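Local coordinates for protein cucumber stellacyanin (Cucumis sativus, PDB 1JER) that binds a single copper ion and probably carries electrons as a plant blue copper protein of the phytocyanin family, at residues A[3-8]-A[35-41]. Sequence-based numbering, arbitrary orientation.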
ATOM      1  N   SER A   3       5.604  -2.396  11.819  1.00 27.19           N
ATOM      2  CA  SER A   3       6.356  -1.620  10.873  1.00 22.13           C
ATOM      3  C   SER A   3       5.817  -0.197  10.895  1.00 20.81           C
ATOM      4  O   SER A   3       4.748   0.011  11.471  1.00 22.17           O
ATOM      5  CB  SER A   3       6.338  -2.188   9.467  1.00 25.67           C
ATOM      6  OG  SER A   3       7.080  -3.431   9.427  1.00 26.15           O
ATOM      7  N   THR A   4       6.547   0.743  10.312  1.00 19.70           N
ATOM      8  CA  THR A   4       6.069   2.140  10.408  1.00 17.32           C
ATOM      9  C   THR A   4       5.435   2.545   9.084  1.00 16.49           C
ATOM     10  O   THR A   4       5.962   2.243   8.027  1.00 19.69           O
ATOM     11  CB  THR A   4       7.348   3.034  10.604  1.00 21.11           C
ATOM     12  OG1 THR A   4       7.865   2.660  11.913  1.00 25.86           O
ATOM     13  CG2 THR A   4       6.979   4.491  10.759  1.00 19.51           C
ATOM     14  N   VAL A   5       4.393   3.382   9.180  1.00 17.00           N
ATOM     15  CA  VAL A   5       3.890   3.986   7.891  1.00 15.15           C
ATOM     16  C   VAL A   5       4.372   5.434   7.945  1.00 14.17           C
ATOM     17  O   VAL A   5       4.010   6.223   8.836  1.00 19.65           O
ATOM     18  CB  VAL A   5       2.353   3.938   7.875  1.00 21.44           C
ATOM     19  CG1 VAL A   5       1.841   4.606   6.570  1.00 22.34           C
ATOM     20  CG2 VAL A   5       1.869   2.486   7.937  1.00 19.63           C
ATOM     21  N   HIS A   6       5.316   5.775   7.076  1.00 15.20           N
ATOM     22  CA  HIS A   6       5.882   7.149   7.191  1.00 14.99           C
ATOM     23  C   HIS A   6       4.994   8.077   6.320  1.00 18.01           C
ATOM     24  O   HIS A   6       4.632   7.668   5.221  1.00 21.29           O
ATOM     25  CB  HIS A   6       7.274   7.140   6.573  1.00 13.85           C
ATOM     26  CG  HIS A   6       8.198   6.154   7.213  1.00 17.76           C
ATOM     27  ND1 HIS A   6       8.972   6.514   8.318  1.00 20.57           N
ATOM     28  CD2 HIS A   6       8.503   4.878   6.864  1.00 19.83           C
ATOM     29  CE1 HIS A   6       9.726   5.448   8.636  1.00 21.64           C
ATOM     30  NE2 HIS A   6       9.458   4.457   7.793  1.00 20.18           N
ATOM     31  N   ILE A   7       4.747   9.255   6.806  1.00 17.72           N
ATOM     32  CA  ILE A   7       3.925  10.212   6.017  1.00 13.75           C
ATOM     33  C   ILE A   7       4.898  11.154   5.292  1.00 14.47           C
ATOM     34  O   ILE A   7       5.617  11.895   5.905  1.00 17.57           O
ATOM     35  CB  ILE A   7       3.052  11.054   6.975  1.00 19.29           C
ATOM     36  CG1 ILE A   7       2.089  10.156   7.807  1.00 23.67           C
ATOM     37  CG2 ILE A   7       2.174  11.991   6.101  1.00 19.42           C
ATOM     38  CD1 ILE A   7       1.207   9.301   6.901  1.00 29.94           C
ATOM     39  N   VAL A   8       4.964  10.981   3.966  1.00 15.76           N
ATOM     40  CA  VAL A   8       5.952  11.725   3.188  1.00 15.60           C
ATOM     41  C   VAL A   8       5.736  13.219   3.390  1.00 17.82           C
ATOM     42  O   VAL A   8       4.631  13.723   3.192  1.00 17.04           O
ATOM     43  CB  VAL A   8       5.829  11.359   1.703  1.00 15.04           C
ATOM     44  CG1 VAL A   8       6.739  12.257   0.865  1.00 15.82           C
ATOM     45  CG2 VAL A   8       6.191   9.902   1.463  1.00 14.91           C
ATOM     46  N   GLY A  35       9.415  -3.555   4.944  1.00 17.88           N
ATOM     47  CA  GLY A  35       8.179  -3.757   5.730  1.00 18.87           C
ATOM     48  C   GLY A  35       7.479  -2.447   6.011  1.00 22.92           C
ATOM     49  O   GLY A  35       6.270  -2.376   6.228  1.00 20.12           O
ATOM     50  N   ASP A  36       8.246  -1.342   6.050  1.00 20.06           N
ATOM     51  CA  ASP A  36       7.546  -0.049   6.347  1.00 16.06           C
ATOM     52  C   ASP A  36       6.825   0.343   5.022  1.00 19.01           C
ATOM     53  O   ASP A  36       7.075  -0.193   3.984  1.00 19.00           O
ATOM     54  CB  ASP A  36       8.676   1.036   6.488  1.00 16.08           C
ATOM     55  CG  ASP A  36       9.328   0.965   7.846  1.00 20.75           C
ATOM     56  OD1 ASP A  36       8.914   0.131   8.676  1.00 19.99           O
ATOM     57  OD2 ASP A  36      10.287   1.737   8.095  1.00 20.62           O
ATOM     58  N   SER A  37       5.978   1.388   5.195  1.00 17.08           N
ATOM     59  CA  SER A  37       5.299   1.879   3.965  1.00 19.21           C
ATOM     60  C   SER A  37       5.473   3.418   3.944  1.00 16.26           C
ATOM     61  O   SER A  37       5.783   4.027   4.948  1.00 17.05           O
ATOM     62  CB  SER A  37       3.763   1.600   4.172  1.00 22.03           C
ATOM     63  OG  SER A  37       3.539   0.189   4.090  1.00 21.79           O
ATOM     64  N   LEU A  38       5.226   3.968   2.753  1.00 16.59           N
ATOM     65  CA  LEU A  38       5.346   5.440   2.582  1.00 14.01           C
ATOM     66  C   LEU A  38       3.895   5.879   2.131  1.00 15.52           C
ATOM     67  O   LEU A  38       3.411   5.275   1.203  1.00 19.33           O
ATOM     68  CB  LEU A  38       6.193   5.704   1.326  1.00 18.17           C
ATOM     69  CG  LEU A  38       7.688   5.570   1.431  1.00 23.33           C
ATOM     70  CD1 LEU A  38       8.361   6.094   0.167  1.00 20.37           C
ATOM     71  CD2 LEU A  38       8.206   6.305   2.678  1.00 23.20           C
ATOM     72  N   GLN A  39       3.380   6.837   2.859  1.00 14.27           N
ATOM     73  CA  GLN A  39       2.043   7.348   2.492  1.00 14.14           C
ATOM     74  C   GLN A  39       2.205   8.745   1.849  1.00 17.42           C
ATOM     75  O   GLN A  39       2.736   9.634   2.527  1.00 15.68           O
ATOM     76  CB  GLN A  39       1.164   7.479   3.731  1.00 14.39           C
ATOM     77  CG  GLN A  39      -0.191   8.114   3.375  1.00 17.33           C
ATOM     78  CD  GLN A  39      -1.227   7.856   4.439  1.00 27.14           C
ATOM     79  OE1 GLN A  39      -1.127   6.865   5.173  1.00 29.83           O
ATOM     80  NE2 GLN A  39      -2.219   8.731   4.522  1.00 25.42           N
ATOM     81  N   PHE A  40       1.714   8.885   0.633  1.00 17.33           N
ATOM     82  CA  PHE A  40       1.803  10.220  -0.058  1.00 15.54           C
ATOM     83  C   PHE A  40       0.341  10.789  -0.070  1.00 17.07           C
ATOM     84  O   PHE A  40      -0.521  10.111  -0.596  1.00 17.06           O
ATOM     85  CB  PHE A  40       2.134   9.910  -1.538  1.00 13.22           C
ATOM     86  CG  PHE A  40       3.584   9.452  -1.731  1.00 15.58           C
ATOM     87  CD1 PHE A  40       3.886   8.093  -1.571  1.00 17.94           C
ATOM     88  CD2 PHE A  40       4.575  10.318  -2.095  1.00 16.38           C
ATOM     89  CE1 PHE A  40       5.195   7.658  -1.827  1.00 17.68           C
ATOM     90  CE2 PHE A  40       5.891   9.896  -2.316  1.00 18.55           C
ATOM     91  CZ  PHE A  40       6.183   8.543  -2.137  1.00 15.33           C
ATOM     92  N   ASN A  41       0.183  11.933   0.559  1.00 15.38           N
ATOM     93  CA  ASN A  41      -1.144  12.581   0.655  1.00 15.86           C
ATOM     94  C   ASN A  41      -1.092  13.865  -0.217  1.00 18.36           C
ATOM     95  O   ASN A  41      -0.184  14.682  -0.093  1.00 18.20           O
ATOM     96  CB  ASN A  41      -1.339  13.087   2.114  1.00 18.54           C
ATOM     97  CG  ASN A  41      -1.539  11.914   3.079  1.00 19.46           C
ATOM     98  OD1 ASN A  41      -2.124  10.917   2.784  1.00 20.20           O
ATOM     99  ND2 ASN A  41      -1.028  12.157   4.312  1.00 24.33           N
TER
HETATM  100  O   HOH W   1       9.658  -2.798   9.061  1.00 29.66           O
HETATM  101  O   HOH W   2      10.145   0.290  11.250  1.00 66.97           O
HETATM  102  O   HOH W   3       2.251  12.594   2.385  1.00 22.02           O
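With CG of His6 (chi1 -58°) and CG of Asp36 (chi1 -79°) each anti to its own carbonyl carbon, ring and carboxylate meet across the parallel-running segments 3-8 and 35-41. His6 NE2 donates to Asp36 OD2 at 2.9 Å; the acceptor lies near the ring plane but is met from above the carboxylate plane. The other oxygen, OD1, takes the Thr4 backbone N-H almost straight (173°), and two waters also donate to it. Arg33 N is a second donor to OD2, so both oxygens are multiply held. With an alanine in place of Asp36, the imidazole N-H and the Thr4 amide would probably lose their acceptor, and the ring would be freer to turn. Backbone bonds alternate in parallel register, from Ser37 N to Thr4 O (3.0 Å) through to Val8 N to Gln39 O. Farther along, Val8 CG2 sits 3.8 Å from the Phe40 ring centroid, over the centre of the face, a CH-pi contact. On the face of Val5 and Ile7, Ile7 CD1 packs on Gln39 CB (3.7 Å), while Gln39 NE2 bonds Asn41 OD1. Within the chain strand 5-7 is outermost in this cupredoxin sheet, a second subunit packing on Val5, and strand 37-40 pairs on with antiparallel 76-79; helix 22-28 packs on His6 and Val8, and strand 101-107 on Leu38 and Phe40.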